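Matching sites in beta-N-acetylhexosaminidase from Akkermansia muciniphila, a protein that hydrolyses terminal non-reducing N-acetylglucosamine and N-acetylgalactosamine residues from N-acetyl-beta-hexosaminides, including unbranched N-glycans and chitobiose (PDB 6JEB (chain A, 1.50 Å), residues 123-128 and 185-190), and in its relative beta-N-acetylhexosaminidase from Streptomyces plicatus (PDB 1M01 (chain B, 2.10 Å), residues 190-195 and 248-253). One frame, after least-squares fit of the local backbone (RMSD 0.24 Å); residues are numbered along the deposited sequences.

Structure 1 (6JEB); sequences RLHLHL and IPEIDM.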
loop_
_atom_site.group_PDB
_atom_site.type_symbol
_atom_site.label_atom_id
_atom_site.label_comp_id
_atom_site.label_asym_id
_atom_site.label_seq_id
_atom_site.Cartn_x
_atom_site.Cartn_y
_atom_site.Cartn_z
ATOM N N ARG A 123 -1.102 0.112 -7.298
ATOM C CA ARG A 123 -1.079 -1.036 -6.397
ATOM C C ARG A 123 -1.886 -0.713 -5.153
ATOM O O ARG A 123 -1.649 0.316 -4.510
ATOM C CB ARG A 123 0.354 -1.393 -5.984
ATOM C CG ARG A 123 1.283 -1.742 -7.153
ATOM C CD ARG A 123 0.927 -3.090 -7.774
ATOM N NE ARG A 123 1.856 -3.466 -8.840
ATOM C CZ ARG A 123 1.692 -3.163 -10.127
ATOM N NH1 ARG A 123 0.628 -2.475 -10.524
ATOM N NH2 ARG A 123 2.592 -3.552 -11.019
ATOM N N LEU A 124 -2.836 -1.586 -4.817
ATOM C CA LEU A 124 -3.606 -1.492 -3.577
ATOM C C LEU A 124 -3.302 -2.741 -2.768
ATOM O O LEU A 124 -3.623 -3.857 -3.196
ATOM C CB LEU A 124 -5.110 -1.375 -3.828
ATOM C CG LEU A 124 -5.957 -1.381 -2.549
ATOM C CD1 LEU A 124 -5.693 -0.134 -1.707
ATOM C CD2 LEU A 124 -7.444 -1.502 -2.865
ATOM N N HIS A 125 -2.668 -2.547 -1.621
ATOM C CA HIS A 125 -2.251 -3.625 -0.737
ATOM C C HIS A 125 -3.235 -3.676 0.430
ATOM O O HIS A 125 -3.523 -2.646 1.052
ATOM C CB HIS A 125 -0.805 -3.293 -0.332
ATOM C CG HIS A 125 -0.251 -4.024 0.852
ATOM N ND1 HIS A 125 0.937 -3.633 1.434
ATOM C CD2 HIS A 125 -0.696 -5.082 1.575
ATOM C CE1 HIS A 125 1.198 -4.414 2.468
ATOM N NE2 HIS A 125 0.223 -5.300 2.576
ATOM N N LEU A 126 -3.811 -4.859 0.670
ATOM C CA LEU A 126 -4.795 -5.063 1.736
ATOM C C LEU A 126 -4.127 -5.763 2.917
ATOM O O LEU A 126 -3.783 -6.948 2.828
ATOM C CB LEU A 126 -5.963 -5.918 1.248
ATOM C CG LEU A 126 -6.682 -5.469 -0.020
ATOM C CD1 LEU A 126 -7.775 -6.475 -0.390
ATOM C CD2 LEU A 126 -7.254 -4.064 0.153
ATOM N N HIS A 127 -3.987 -5.051 4.031
ATOM C CA HIS A 127 -3.477 -5.658 5.260
ATOM C C HIS A 127 -4.681 -6.316 5.927
ATOM O O HIS A 127 -5.409 -5.697 6.706
ATOM C CB HIS A 127 -2.828 -4.605 6.151
ATOM C CG HIS A 127 -2.070 -5.181 7.302
ATOM N ND1 HIS A 127 -0.799 -5.703 7.172
ATOM C CD2 HIS A 127 -2.404 -5.322 8.609
ATOM C CE1 HIS A 127 -0.385 -6.144 8.347
ATOM N NE2 HIS A 127 -1.340 -5.923 9.236
ATOM N N LEU A 128 -4.920 -7.580 5.573
ATOM C CA LEU A 128 -6.173 -8.252 5.904
ATOM C C LEU A 128 -6.184 -8.868 7.296
ATOM O O LEU A 128 -7.269 -9.193 7.802
ATOM C CB LEU A 128 -6.451 -9.357 4.880
ATOM C CG LEU A 128 -6.831 -8.879 3.473
ATOM C CD1 LEU A 128 -6.649 -10.003 2.454
ATOM C CD2 LEU A 128 -8.268 -8.368 3.435
ATOM N N ILE A 185 -3.074 -6.487 -3.890
ATOM C CA ILE A 185 -2.076 -7.337 -3.244
ATOM C C ILE A 185 -2.583 -7.703 -1.854
ATOM O O ILE A 185 -2.581 -6.844 -0.960
ATOM C CB ILE A 185 -0.744 -6.583 -3.096
ATOM C CG1 ILE A 185 -0.332 -5.888 -4.408
ATOM C CG2 ILE A 185 0.336 -7.517 -2.551
ATOM C CD1 ILE A 185 -0.161 -6.826 -5.582
ATOM N N PRO A 186 -3.002 -8.943 -1.614
ATOM C CA PRO A 186 -3.427 -9.332 -0.258
ATOM C C PRO A 186 -2.223 -9.621 0.630
ATOM O O PRO A 186 -1.208 -10.160 0.176
ATOM C CB PRO A 186 -4.222 -10.621 -0.503
ATOM C CG PRO A 186 -3.495 -11.243 -1.718
ATOM C CD PRO A 186 -3.113 -10.050 -2.588
ATOM N N GLU A 187 -2.338 -9.267 1.914
ATOM C CA GLU A 187 -1.318 -9.612 2.903
ATOM C C GLU A 187 -1.918 -10.519 3.966
ATOM O O GLU A 187 -2.923 -10.164 4.601
ATOM C CB GLU A 187 -0.691 -8.385 3.575
ATOM C CG GLU A 187 0.383 -8.763 4.600
ATOM C CD GLU A 187 0.924 -7.576 5.370
ATOM O OE1 GLU A 187 0.634 -6.415 4.989
ATOM O OE2 GLU A 187 1.642 -7.806 6.364
ATOM N N ILE A 188 -1.304 -11.682 4.145
ATOM C CA ILE A 188 -1.572 -12.578 5.266
ATOM C C ILE A 188 -0.322 -12.515 6.131
ATOM O O ILE A 188 0.696 -13.147 5.819
ATOM C CB ILE A 188 -1.858 -14.012 4.804
ATOM C CG1 ILE A 188 -2.888 -14.035 3.664
ATOM C CG2 ILE A 188 -2.305 -14.879 5.988
ATOM C CD1 ILE A 188 -4.253 -13.465 4.024
ATOM N N ASP A 189 -0.369 -11.729 7.204
ATOM C CA ASP A 189 0.838 -11.472 7.982
ATOM C C ASP A 189 1.193 -12.710 8.817
ATOM O O ASP A 189 0.351 -13.259 9.537
ATOM C CB ASP A 189 0.626 -10.228 8.853
ATOM C CG ASP A 189 1.927 -9.621 9.362
ATOM O OD1 ASP A 189 2.952 -10.334 9.417
ATOM O OD2 ASP A 189 1.905 -8.415 9.730
ATOM N N MET A 190 2.434 -13.175 8.690
ATOM C CA MET A 190 2.905 -14.346 9.417
ATOM C C MET A 190 4.410 -14.219 9.588
ATOM O O MET A 190 5.068 -13.532 8.800
ATOM C CB MET A 190 2.577 -15.623 8.636
ATOM C CG MET A 190 3.147 -15.630 7.232
ATOM S SD MET A 190 2.612 -17.058 6.279
ATOM C CE MET A 190 0.989 -16.547 5.787
#

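Structure 2 (1M01); sequences KLHLHL and VPEIDM.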
loop_
_atom_site.group_PDB
_atom_site.type_symbol
_atom_site.label_atom_id
_atom_site.label_comp_id
_atom_site.label_asym_id
_atom_site.label_seq_id
_atom_site.Cartn_x
_atom_site.Cartn_y
_atom_site.Cartn_z
ATOM N N LYS B 190 -1.287 -0.115 -7.461
ATOM C CA LYS B 190 -1.384 -1.286 -6.605
ATOM C C LYS B 190 -2.035 -0.945 -5.272
ATOM O O LYS B 190 -1.752 0.098 -4.681
ATOM C CB LYS B 190 0.003 -1.898 -6.382
ATOM C CG LYS B 190 0.555 -2.550 -7.648
ATOM C CD LYS B 190 1.989 -2.977 -7.496
ATOM C CE LYS B 190 2.470 -3.723 -8.735
ATOM N NZ LYS B 190 2.406 -2.898 -9.966
ATOM N N LEU B 191 -2.933 -1.818 -4.824
ATOM C CA LEU B 191 -3.621 -1.636 -3.549
ATOM C C LEU B 191 -3.264 -2.803 -2.637
ATOM O O LEU B 191 -3.715 -3.928 -2.844
ATOM C CB LEU B 191 -5.139 -1.597 -3.733
ATOM C CG LEU B 191 -5.894 -1.437 -2.402
ATOM C CD1 LEU B 191 -5.640 -0.041 -1.860
ATOM C CD2 LEU B 191 -7.391 -1.676 -2.583
ATOM N N HIS B 192 -2.447 -2.522 -1.633
ATOM C CA HIS B 192 -2.011 -3.523 -0.668
ATOM C C HIS B 192 -3.030 -3.530 0.471
ATOM O O HIS B 192 -3.257 -2.502 1.102
ATOM C CB HIS B 192 -0.609 -3.136 -0.163
ATOM C CG HIS B 192 -0.099 -3.970 0.973
ATOM N ND1 HIS B 192 1.025 -3.622 1.694
ATOM C CD2 HIS B 192 -0.560 -5.117 1.528
ATOM C CE1 HIS B 192 1.230 -4.515 2.647
ATOM N NE2 HIS B 192 0.281 -5.433 2.568
ATOM N N LEU B 193 -3.663 -4.677 0.712
ATOM C CA LEU B 193 -4.652 -4.787 1.783
ATOM C C LEU B 193 -4.121 -5.645 2.927
ATOM O O LEU B 193 -3.799 -6.820 2.732
ATOM C CB LEU B 193 -5.958 -5.396 1.256
ATOM C CG LEU B 193 -6.772 -4.590 0.235
ATOM C CD1 LEU B 193 -8.006 -5.384 -0.181
ATOM C CD2 LEU B 193 -7.177 -3.242 0.848
ATOM N N HIS B 194 -4.020 -5.051 4.112
ATOM C CA HIS B 194 -3.539 -5.764 5.299
ATOM C C HIS B 194 -4.776 -6.440 5.886
ATOM O O HIS B 194 -5.458 -5.875 6.748
ATOM C CB HIS B 194 -2.946 -4.766 6.297
ATOM C CG HIS B 194 -2.104 -5.396 7.362
ATOM N ND1 HIS B 194 -0.811 -5.820 7.138
ATOM C CD2 HIS B 194 -2.362 -5.654 8.666
ATOM C CE1 HIS B 194 -0.309 -6.308 8.259
ATOM N NE2 HIS B 194 -1.231 -6.218 9.202
ATOM N N LEU B 195 -5.045 -7.654 5.403
ATOM C CA LEU B 195 -6.217 -8.442 5.780
ATOM C C LEU B 195 -6.226 -9.157 7.120
ATOM O O LEU B 195 -7.270 -9.657 7.542
ATOM C CB LEU B 195 -6.510 -9.468 4.680
ATOM C CG LEU B 195 -6.826 -8.874 3.304
ATOM C CD1 LEU B 195 -6.922 -9.990 2.265
ATOM C CD2 LEU B 195 -8.136 -8.087 3.391
ATOM N N VAL B 248 -2.970 -6.386 -3.862
ATOM C CA VAL B 248 -1.908 -7.181 -3.247
ATOM C C VAL B 248 -2.373 -7.506 -1.825
ATOM O O VAL B 248 -2.247 -6.687 -0.912
ATOM C CB VAL B 248 -0.586 -6.381 -3.188
ATOM C CG1 VAL B 248 0.508 -7.211 -2.525
ATOM C CG2 VAL B 248 -0.159 -5.985 -4.597
ATOM N N PRO B 249 -2.940 -8.702 -1.622
ATOM C CA PRO B 249 -3.411 -9.071 -0.286
ATOM C C PRO B 249 -2.282 -9.508 0.638
ATOM O O PRO B 249 -1.283 -10.073 0.190
ATOM C CB PRO B 249 -4.387 -10.203 -0.575
ATOM C CG PRO B 249 -3.726 -10.902 -1.719
ATOM C CD PRO B 249 -3.281 -9.747 -2.607
ATOM N N GLU B 250 -2.443 -9.232 1.928
ATOM C CA GLU B 250 -1.440 -9.630 2.900
ATOM C C GLU B 250 -2.035 -10.415 4.053
ATOM O O GLU B 250 -3.047 -10.022 4.633
ATOM C CB GLU B 250 -0.709 -8.415 3.494
ATOM C CG GLU B 250 0.439 -8.816 4.440
ATOM C CD GLU B 250 0.924 -7.675 5.319
ATOM O OE1 GLU B 250 0.675 -6.500 4.970
ATOM O OE2 GLU B 250 1.566 -7.958 6.359
ATOM N N ILE B 251 -1.403 -11.543 4.355
ATOM C CA ILE B 251 -1.774 -12.366 5.496
ATOM C C ILE B 251 -0.441 -12.389 6.235
ATOM O O ILE B 251 0.486 -13.092 5.842
ATOM C CB ILE B 251 -2.175 -13.800 5.100
ATOM C CG1 ILE B 251 -3.479 -13.780 4.292
ATOM C CG2 ILE B 251 -2.361 -14.644 6.361
ATOM C CD1 ILE B 251 -4.678 -13.228 5.056
ATOM N N ASP B 252 -0.339 -11.584 7.285
ATOM C CA ASP B 252 0.897 -11.475 8.049
ATOM C C ASP B 252 1.244 -12.750 8.815
ATOM O O ASP B 252 0.396 -13.325 9.502
ATOM C CB ASP B 252 0.791 -10.305 9.030
ATOM C CG ASP B 252 2.133 -9.659 9.318
ATOM O OD1 ASP B 252 3.172 -10.344 9.190
ATOM O OD2 ASP B 252 2.143 -8.464 9.689
ATOM N N MET B 253 2.498 -13.176 8.700
ATOM C CA MET B 253 2.970 -14.378 9.387
ATOM C C MET B 253 4.492 -14.360 9.484
ATOM O O MET B 253 5.159 -13.760 8.643
ATOM C CB MET B 253 2.511 -15.632 8.632
ATOM C CG MET B 253 2.978 -15.695 7.186
ATOM S SD MET B 253 2.357 -17.150 6.285
ATOM C CE MET B 253 0.661 -16.638 5.943
#

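Structure 1 (6JEB)
The rings of His125 and His127 both turn an edge to the carboxylate of Glu187, whose OE1 takes a hydrogen bond from each. His125 NE2 lies 2.7 Å from Glu187 OE1, on its anti side; the stacked ring of His253 lies against His125. His127 ND1 is 2.7 Å from Glu187 OE1 but comes from above the carboxylate plane, the two planes standing 78° apart, and Trp400 meets this ring edge-to-face. With CG anti to the backbone N (chi1 -180°) and an extended chain, Glu187 reaches both imidazoles, and Trp307 holds its OE2. These are neighbouring parallel strands of the TIM barrel, 123-127 and 183-187, at its catalytic end: His127 NE2 binds Asp130 of the charge relay, and Asp189 OD2 is 3.5 Å from His127 CE1 while its OD1 takes a hydrogen bond from Gly256 N. Two residues before Glu187, branched Ile185 fills a buried place; its CD1 is 4.5 Å from Arg123 CD. The arginine's methylenes pack here while NH1 makes a long, weak ion pair with Asp183.

Structure 2 (1M01)
The rings of His192 and His194 each present an edge to the carboxylate of Glu250, and both donate to its OE1. His192 NE2 stands 2.7 Å from Glu250 OE1, on the anti side of that oxygen; the stacked ring of His315 lies against His192. His194 ND1, also 2.7 Å from Glu250 OE1, arrives from above the carboxylate plane, with 79° between the two planes, and Trp448 meets this ring edge-to-face. With CG anti to the backbone N (chi1 -175°) and an extended chain, Glu250 reaches both imidazoles, and Trp350 binds its OE2. His194 NE2 binds Asp197, and the bound GlcNAc lies about 5 Å from the His194 side chain at the nearest atoms. Asp252 OD2 is 3.6 Å from His194 CE1 while its OD1 takes a hydrogen bond from Gly318 N. Two residues before Glu250, branched Val248 suits a buried place; its CG2 is 4.5 Å from Lys190 CB. The long aliphatic chain carries NZ to a hydrogen bond with Ala158 O, with a long, weak ion pair to Glu246.

What differs
The sharpest difference is the exchange of Arg123(A) for Lys190(B), two cationic side chains that leave the same CB, part at CG and CD, and come together again near their ends. Their CB atoms coincide within the error, whereas the CG atoms lie 1.2 Å apart and the CD atoms 1.1 Å apart. Farther out the chains converge: NE of Arg123(A) and CE of Lys190(B) are 0.7 Å apart after superposition, and NZ of Lys190(B) and CZ of Arg123(A) are 0.8 Å apart. The positive charge therefore probably sits in much the same region, but as a single ammonium group instead of a flat guanidinium, and NH1 of Arg123(A) has no counterpart in Lys190(B).

His125(A), His127(A), Glu187(A) and Asp189(A) and their counterparts keep their places, and the hydrogen bonds of both histidines to the glutamate are found in both structures. In contact with the arginine or lysine side chain, Ile185(A) is exchanged for Val248(B), both buried and beta-branched. The CB of either is 4.0 Å from the carbonyl oxygen of Leu124(A) or Leu191(B). Isoleucine and valine fill the two branch positions alike: CG1 of Ile185(A) and CG2 of Val248(B) are 0.3 Å apart, CG2 of Ile185(A) and CG1 of Val248(B) 0.4 Å apart.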